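Local structure of phosphoglycolate phosphatase (Lactobacillus plantarum, 2HDO) at residues 31-36 with 68-73; 52-57 with 62-67. The protein probably hydrolyses 2-phosphoglycolate to glycolate and phosphate, as a putative phosphatase of the haloacid dehalogenase (HAD) superfamily. One frame throughout, in Å; residues are numbered along the deposited sequence.

Contact 1 (31-36 with 68-73); sequences ATYGKP and QAQYED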
ATOM      1  N   ALA A  31      -4.618  19.618  12.834  1.00 14.31           N
ATOM      2  CA  ALA A  31      -5.068  20.618  13.792  1.00 15.49           C
ATOM      3  C   ALA A  31      -3.885  21.269  14.539  1.00 15.27           C
ATOM      4  O   ALA A  31      -3.930  22.452  14.838  1.00 16.72           O
ATOM      5  CB  ALA A  31      -6.044  19.979  14.766  1.00 18.56           C
ATOM      6  N   THR A  32      -2.807  20.519  14.783  1.00 14.78           N
ATOM      7  CA  THR A  32      -1.627  21.069  15.500  1.00 13.91           C
ATOM      8  C   THR A  32      -0.739  21.982  14.609  1.00 13.31           C
ATOM      9  O   THR A  32       0.237  22.579  15.088  1.00 14.23           O
ATOM     10  CB  THR A  32      -0.738  19.961  16.088  1.00 12.03           C
ATOM     11  OG1 THR A  32      -0.049  19.266  15.057  1.00 14.75           O
ATOM     12  CG2 THR A  32      -1.567  18.948  16.902  1.00 12.80           C
ATOM     13  N   TYR A  33      -1.075  22.051  13.325  1.00 13.18           N
ATOM     14  CA  TYR A  33      -0.450  22.934  12.327  1.00 15.20           C
ATOM     15  C   TYR A  33      -1.463  23.978  11.878  1.00 15.61           C
ATOM     16  O   TYR A  33      -1.247  24.662  10.890  1.00 18.83           O
ATOM     17  CB  TYR A  33       0.050  22.103  11.131  1.00 14.00           C
ATOM     18  CG  TYR A  33       1.177  21.207  11.533  1.00 17.65           C
ATOM     19  CD1 TYR A  33       0.940  19.943  12.036  1.00 16.67           C
ATOM     20  CD2 TYR A  33       2.488  21.641  11.476  1.00 17.12           C
ATOM     21  CE1 TYR A  33       1.992  19.146  12.465  1.00 16.44           C
ATOM     22  CE2 TYR A  33       3.534  20.835  11.877  1.00 18.15           C
ATOM     23  CZ  TYR A  33       3.283  19.589  12.378  1.00 17.35           C
ATOM     24  OH  TYR A  33       4.343  18.822  12.792  1.00 18.21           O
ATOM     25  N   GLY A  34      -2.582  24.088  12.587  1.00 16.52           N
ATOM     26  CA  GLY A  34      -3.571  25.105  12.328  1.00 18.79           C
ATOM     27  C   GLY A  34      -4.318  24.937  11.033  1.00 20.26           C
ATOM     28  O   GLY A  34      -4.737  25.917  10.433  1.00 24.50           O
ATOM     29  N   LYS A  35      -4.502  23.686  10.608  1.00 17.08           N
ATOM     30  CA  LYS A  35      -5.116  23.404   9.314  1.00 18.13           C
ATOM     31  C   LYS A  35      -6.289  22.447   9.472  1.00 17.99           C
ATOM     32  O   LYS A  35      -6.225  21.533  10.268  1.00 17.14           O
ATOM     33  CB  LYS A  35      -4.090  22.808   8.374  1.00 17.20           C
ATOM     34  CG  LYS A  35      -3.009  23.788   7.950  1.00 20.52           C
ATOM     35  CD  LYS A  35      -1.989  23.139   6.995  1.00 21.43           C
ATOM     36  CE  LYS A  35      -0.906  24.103   6.528  1.00 22.02           C
ATOM     37  NZ  LYS A  35      -1.428  25.109   5.591  1.00 30.76           N
ATOM     38  N   PRO A  36      -7.364  22.661   8.695  1.00 19.04           N
ATOM     39  CA  PRO A  36      -8.454  21.700   8.635  1.00 20.18           C
ATOM     40  C   PRO A  36      -8.073  20.582   7.669  1.00 20.47           C
ATOM     41  O   PRO A  36      -6.995  20.609   7.111  1.00 20.11           O
ATOM     42  CB  PRO A  36      -9.612  22.518   8.077  1.00 21.17           C
ATOM     43  CG  PRO A  36      -8.969  23.519   7.207  1.00 21.20           C
ATOM     44  CD  PRO A  36      -7.610  23.813   7.807  1.00 21.43           C
ATOM     45  N   GLN A  68       5.281  13.477  10.557  1.00 15.19           N
ATOM     46  CA  GLN A  68       5.197  12.034  10.344  0.50 14.97           C
ATOM     47  C   GLN A  68       5.253  11.254  11.659  1.00 14.92           C
ATOM     48  O   GLN A  68       4.580  10.235  11.788  1.00 17.91           O
ATOM     49  CB  GLN A  68       6.266  11.522   9.361  0.50 17.54           C
ATOM     50  CG  GLN A  68       5.951  11.819   7.899  0.50 21.11           C
ATOM     51  CD  GLN A  68       4.668  11.168   7.427  0.50 21.33           C
ATOM     52  OE1 GLN A  68       3.733  11.843   6.980  0.50 23.48           O
ATOM     53  NE2 GLN A  68       4.607   9.853   7.537  0.50 23.22           N
ATOM     54  N   ALA A  69       6.017  11.744  12.632  1.00 17.24           N
ATOM     55  CA  ALA A  69       6.084  11.132  13.954  1.00 14.71           C
ATOM     56  C   ALA A  69       4.726  11.221  14.665  1.00 15.71           C
ATOM     57  O   ALA A  69       4.252  10.264  15.251  1.00 17.17           O
ATOM     58  CB  ALA A  69       7.169  11.810  14.771  1.00 15.19           C
ATOM     59  N   GLN A  70       4.113  12.389  14.610  1.00 15.02           N
ATOM     60  CA  GLN A  70       2.782  12.560  15.166  1.00 13.24           C
ATOM     61  C   GLN A  70       1.792  11.604  14.527  1.00 14.37           C
ATOM     62  O   GLN A  70       0.999  10.962  15.222  1.00 15.56           O
ATOM     63  CB  GLN A  70       2.301  13.977  14.982  1.00 12.01           C
ATOM     64  CG  GLN A  70       3.076  14.946  15.797  1.00 13.68           C
ATOM     65  CD  GLN A  70       2.717  16.348  15.459  1.00 13.97           C
ATOM     66  OE1 GLN A  70       3.383  16.967  14.638  1.00 20.51           O
ATOM     67  NE2 GLN A  70       1.594  16.819  15.982  1.00 10.81           N
ATOM     68  N   TYR A  71       1.862  11.495  13.207  1.00 13.80           N
ATOM     69  CA  TYR A  71       0.944  10.679  12.478  1.00 13.31           C
ATOM     70  C   TYR A  71       1.085   9.264  12.928  1.00 13.72           C
ATOM     71  O   TYR A  71       0.082   8.592  13.175  1.00 13.92           O
ATOM     72  CB  TYR A  71       1.170  10.751  10.964  1.00 13.70           C
ATOM     73  CG  TYR A  71       0.349   9.765  10.174  1.00 14.88           C
ATOM     74  CD1 TYR A  71      -0.928  10.086   9.735  1.00 18.13           C
ATOM     75  CD2 TYR A  71       0.848   8.515   9.856  1.00 17.52           C
ATOM     76  CE1 TYR A  71      -1.710   9.164   9.023  1.00 18.05           C
ATOM     77  CE2 TYR A  71       0.077   7.575   9.124  1.00 21.02           C
ATOM     78  CZ  TYR A  71      -1.197   7.926   8.696  1.00 21.11           C
ATOM     79  OH  TYR A  71      -1.962   7.032   7.950  1.00 21.81           O
ATOM     80  N   GLU A  72       2.329   8.782  13.022  1.00 15.14           N
ATOM     81  CA  GLU A  72       2.519   7.380  13.410  1.00 17.68           C
ATOM     82  C   GLU A  72       2.037   7.112  14.837  1.00 16.73           C
ATOM     83  O   GLU A  72       1.458   6.064  15.139  1.00 17.77           O
ATOM     84  CB  GLU A  72       3.978   6.980  13.234  1.00 17.08           C
ATOM     85  CG  GLU A  72       4.479   7.135  11.821  1.00 26.82           C
ATOM     86  N   ASP A  73       2.272   8.082  15.708  1.00 17.24           N
ATOM     87  CA  ASP A  73       1.852   7.966  17.106  1.00 17.57           C
ATOM     88  C   ASP A  73       0.346   7.861  17.274  1.00 16.14           C
ATOM     89  O   ASP A  73      -0.136   7.007  18.012  1.00 20.96           O
ATOM     90  CB  ASP A  73       2.390   9.152  17.895  1.00 21.29           C
ATOM     91  CG  ASP A  73       3.928   9.169  17.957  1.00 31.56           C
ATOM     92  OD1 ASP A  73       4.565   8.149  17.581  1.00 41.97           O
ATOM     93  OD2 ASP A  73       4.493  10.204  18.387  1.00 43.14           O
TER
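The Tyr33 ring meets the Gln70 amide at its edge: Gln70 OE1 lies near the ring plane beside CE1 and the hydroxyl, with ring and amide planes 37° apart. The same ring also packs on Phe67. Tyr33 OH donates to Gln70 OE1 over 2.8 Å, arriving nearly in line with the C=O bond (165°). The other end of the amide is used too. Gln70 NE2 gives a fairly straight bond (161°) to Thr32 OG1 at 3.1 Å, the hydroxyl lying close to the amide plane. Beyond CG the Gln70 chain is extended, which carries the amide from helix 64-75 across to the turn 31-34. Thr32 OG1 is also hydrogen-bonded to the carbonyl of Val29. This turn ends helix 19-31 in a Schellman motif, with Gly34, at positive phi, as its C-prime residue. Replacing Gln70 by alanine takes away both bonds and would probably leave the Tyr33 hydroxyl without its acceptor here and Thr32 OG1 with its bond to Val29 alone. With oxygen accepting and nitrogen donating, the two bonds fix which way round the amide sits and tie the end of one helix to the side of another at the protein surface.

Contact 2 (52-57 with 62-67); sequences QAMTEL and SEFDHF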
ATOM      1  N   GLN A  52       4.844  13.930  -0.645  1.00 17.51           N
ATOM      2  CA  GLN A  52       3.941  14.615  -1.564  1.00 15.72           C
ATOM      3  C   GLN A  52       2.709  15.190  -0.863  1.00 12.99           C
ATOM      4  O   GLN A  52       2.292  16.331  -1.081  1.00 15.04           O
ATOM      5  CB  GLN A  52       3.477  13.689  -2.713  1.00 16.15           C
ATOM      6  CG  GLN A  52       2.802  14.507  -3.804  1.00 18.55           C
ATOM      7  CD  GLN A  52       2.089  13.686  -4.853  1.00 22.13           C
ATOM      8  OE1 GLN A  52       2.130  12.442  -4.840  1.00 26.97           O
ATOM      9  NE2 GLN A  52       1.416  14.378  -5.769  1.00 23.36           N
ATOM     10  N   ALA A  53       2.102  14.373  -0.014  1.00 12.31           N
ATOM     11  CA  ALA A  53       0.918  14.806   0.700  1.00 12.83           C
ATOM     12  C   ALA A  53       1.213  15.998   1.606  1.00 11.84           C
ATOM     13  O   ALA A  53       0.441  16.935   1.668  1.00 13.10           O
ATOM     14  CB  ALA A  53       0.398  13.663   1.543  1.00 14.60           C
HETATM   15  N   MSE A  54       2.302  15.951   2.353  1.00 14.16           N
HETATM   16  CA  MSE A  54       2.582  17.066   3.269  1.00 12.73           C
HETATM   17  C   MSE A  54       2.910  18.307   2.465  1.00 12.21           C
HETATM   18  O   MSE A  54       2.618  19.413   2.870  1.00 12.38           O
HETATM   19  CB  MSE A  54       3.723  16.722   4.219  1.00 13.16           C
HETATM   20  CG  MSE A  54       3.362  15.597   5.143  1.00 14.41           C
HETATM   21 SE   MSE A  54       4.771  15.260   6.454  0.75 22.53          SE
HETATM   22  CE  MSE A  54       6.003  14.373   5.307  1.00 18.23           C
ATOM     23  N   THR A  55       3.508  18.134   1.294  1.00 12.69           N
ATOM     24  CA  THR A  55       3.761  19.267   0.417  1.00 10.78           C
ATOM     25  C   THR A  55       2.411  19.840  -0.075  1.00 13.23           C
ATOM     26  O   THR A  55       2.170  21.039  -0.019  1.00 13.50           O
ATOM     27  CB  THR A  55       4.714  18.913  -0.742  1.00 12.05           C
ATOM     28  OG1 THR A  55       5.960  18.439  -0.202  1.00 14.05           O
ATOM     29  CG2 THR A  55       4.938  20.113  -1.622  1.00 16.96           C
ATOM     30  N   GLU A  56       1.524  18.964  -0.529  1.00 12.12           N
ATOM     31  CA  GLU A  56       0.251  19.375  -1.073  1.00 11.31           C
ATOM     32  C   GLU A  56      -0.555  20.135  -0.038  1.00 12.30           C
ATOM     33  O   GLU A  56      -1.250  21.075  -0.388  1.00 15.44           O
ATOM     34  CB  GLU A  56      -0.526  18.145  -1.571  1.00 12.51           C
ATOM     35  CG  GLU A  56      -1.670  18.479  -2.481  1.00 18.84           C
ATOM     36  CD  GLU A  56      -2.909  18.824  -1.712  1.00 21.92           C
ATOM     37  OE1 GLU A  56      -2.980  18.393  -0.537  1.00 21.21           O
ATOM     38  OE2 GLU A  56      -3.770  19.563  -2.241  1.00 24.42           O
ATOM     39  N   LEU A  57      -0.437  19.710   1.224  1.00 12.44           N
ATOM     40  CA  LEU A  57      -1.174  20.331   2.323  1.00 13.87           C
ATOM     41  C   LEU A  57      -0.536  21.617   2.866  1.00 15.21           C
ATOM     42  O   LEU A  57      -1.097  22.256   3.765  1.00 18.34           O
ATOM     43  CB  LEU A  57      -1.287  19.331   3.473  1.00 14.78           C
ATOM     44  CG  LEU A  57      -2.231  18.167   3.180  1.00 18.12           C
ATOM     45  CD1 LEU A  57      -2.041  16.957   4.113  1.00 12.89           C
ATOM     46  CD2 LEU A  57      -3.692  18.682   3.217  1.00 18.03           C
ATOM     47  N   SER A  62      10.392  22.158   6.904  1.00 20.01           N
ATOM     48  CA  SER A  62      11.189  21.859   8.093  1.00 20.70           C
ATOM     49  C   SER A  62      10.455  21.021   9.150  1.00 22.55           C
ATOM     50  O   SER A  62      11.081  20.500  10.072  1.00 21.21           O
ATOM     51  CB  SER A  62      11.649  23.179   8.726  1.00 18.37           C
ATOM     52  OG  SER A  62      10.525  23.973   9.129  1.00 21.34           O
ATOM     53  N   GLU A  63       9.138  20.899   9.018  1.00 20.08           N
ATOM     54  CA  GLU A  63       8.309  20.205  10.008  1.00 18.15           C
ATOM     55  C   GLU A  63       7.882  18.794   9.595  1.00 17.38           C
ATOM     56  O   GLU A  63       7.163  18.120  10.338  1.00 16.51           O
ATOM     57  CB  GLU A  63       7.077  21.058  10.297  1.00 17.17           C
ATOM     58  CG  GLU A  63       7.348  22.448  10.851  1.00 21.05           C
ATOM     59  CD  GLU A  63       6.078  23.312  10.945  1.00 23.34           C
ATOM     60  N   PHE A  64       8.322  18.334   8.423  1.00 17.53           N
ATOM     61  CA  PHE A  64       7.902  17.061   7.869  1.00 15.32           C
ATOM     62  C   PHE A  64       8.196  15.883   8.797  1.00 14.36           C
ATOM     63  O   PHE A  64       7.339  15.017   8.992  1.00 16.20           O
ATOM     64  CB  PHE A  64       8.531  16.842   6.464  1.00 17.68           C
ATOM     65  CG  PHE A  64       7.843  17.591   5.328  1.00 14.42           C
ATOM     66  CD1 PHE A  64       6.996  18.680   5.541  1.00 17.06           C
ATOM     67  CD2 PHE A  64       8.078  17.192   4.023  1.00 17.80           C
ATOM     68  CE1 PHE A  64       6.407  19.339   4.481  1.00 17.98           C
ATOM     69  CE2 PHE A  64       7.493  17.838   2.964  1.00 17.08           C
ATOM     70  CZ  PHE A  64       6.650  18.915   3.190  1.00 16.64           C
ATOM     71  N   ASP A  65       9.388  15.845   9.394  1.00 14.74           N
ATOM     72  CA  ASP A  65       9.750  14.703  10.244  1.00 17.20           C
ATOM     73  C   ASP A  65       8.860  14.646  11.486  1.00 17.35           C
ATOM     74  O   ASP A  65       8.410  13.570  11.885  1.00 17.82           O
ATOM     75  CB  ASP A  65      11.213  14.732  10.653  1.00 22.02           C
ATOM     76  CG  ASP A  65      12.169  14.519   9.467  1.00 29.94           C
ATOM     77  OD1 ASP A  65      11.757  13.981   8.403  1.00 33.49           O
ATOM     78  OD2 ASP A  65      13.355  14.895   9.620  1.00 40.15           O
ATOM     79  N   HIS A  66       8.576  15.807  12.060  1.00 16.96           N
ATOM     80  CA  HIS A  66       7.699  15.870  13.228  1.00 17.63           C
ATOM     81  C   HIS A  66       6.284  15.450  12.899  1.00 16.24           C
ATOM     82  O   HIS A  66       5.712  14.607  13.589  1.00 15.40           O
ATOM     83  CB  HIS A  66       7.658  17.248  13.865  1.00 17.99           C
ATOM     84  CG  HIS A  66       7.075  17.227  15.248  1.00 25.00           C
ATOM     85  ND1 HIS A  66       6.426  18.307  15.814  1.00 29.96           N
ATOM     86  CD2 HIS A  66       6.988  16.220  16.157  1.00 29.11           C
ATOM     87  CE1 HIS A  66       6.001  17.980  17.025  1.00 26.85           C
ATOM     88  NE2 HIS A  66       6.321  16.717  17.252  1.00 21.17           N
ATOM     89  N   PHE A  67       5.741  16.016  11.827  1.00 13.98           N
ATOM     90  CA  PHE A  67       4.415  15.629  11.323  1.00 13.84           C
ATOM     91  C   PHE A  67       4.292  14.112  11.174  1.00 13.49           C
ATOM     92  O   PHE A  67       3.327  13.511  11.624  1.00 14.84           O
ATOM     93  CB  PHE A  67       4.165  16.325   9.951  1.00 16.08           C
ATOM     94  CG  PHE A  67       2.757  16.186   9.441  1.00 15.72           C
ATOM     95  CD1 PHE A  67       2.306  14.987   8.905  1.00 17.68           C
ATOM     96  CD2 PHE A  67       1.890  17.244   9.508  1.00 15.82           C
ATOM     97  CE1 PHE A  67       1.009  14.853   8.463  1.00 17.39           C
ATOM     98  CE2 PHE A  67       0.618  17.121   9.054  1.00 15.46           C
ATOM     99  CZ  PHE A  67       0.155  15.930   8.549  1.00 16.42           C
TER
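Thr55 OG1 comes to the edge of the Phe64 ring, in its plane, 3.5 Å from Phe64 CZ. The hydroxyl is not left to the ring alone, for it is hydrogen-bonded to the carbonyl of Glu51 one turn back in helix 50-56. No hydrogen bond crosses the contact, and the rest of it belongs to Met54, present as selenomethionine, whose chain runs between Phe64 and Phe67. Its CB sits over one face of Phe64, 3.8 Å from the ring centroid and 15° off the normal, a CH-pi contact. Farther out, CG lies over a face of Phe67, and Met54 SE approaches Phe67 CD1 to 3.5 Å. The selenium makes oblique Met-aromatic contacts with both rings, 4.2 Å from the Phe67 centroid and 4.5 Å from that of Phe64. A bend at the last torsion (chi3 -75°) turns the methyl back to Phe64, where Met54 CE rests 3.7 Å from Phe64 CG. The Phe67 ring continues onto Met26, Val29 and Leu30 of helix 19-31. Ile59, in the connection between the two segments, touches both phenylalanines. Here helix 50-56 packs against the start of helix 64-75 within the helical cap of this HAD protein. The contact is chiefly dispersive packing of a methionine side chain (sulfur in the native residue) along two aromatic rings, which probably helps to hold the helices together, while the one hydroxyl at its edge is satisfied within its own helix.

Contacts 1 and 2 lie with their centres about 9 Å apart and share helix 64-75, which gives Phe64 and Phe67 to contact 2 and, one turn on, Gln70 to contact 1. Tyr33 bridges them: Tyr33 OH packs 3.3 Å from Phe67 N. Lys35 CE also packs 3.3 Å from Leu57 O. A polar surface contact thus borders a partly buried apolar one, joining helices 19-31, 50-56 and 64-75 of the cap. Their centres lie about 21 and 19 Å from the centre of the chain, and neither includes the DxDxT pattern at the end of strand 6-9, where the HAD active site probably lies.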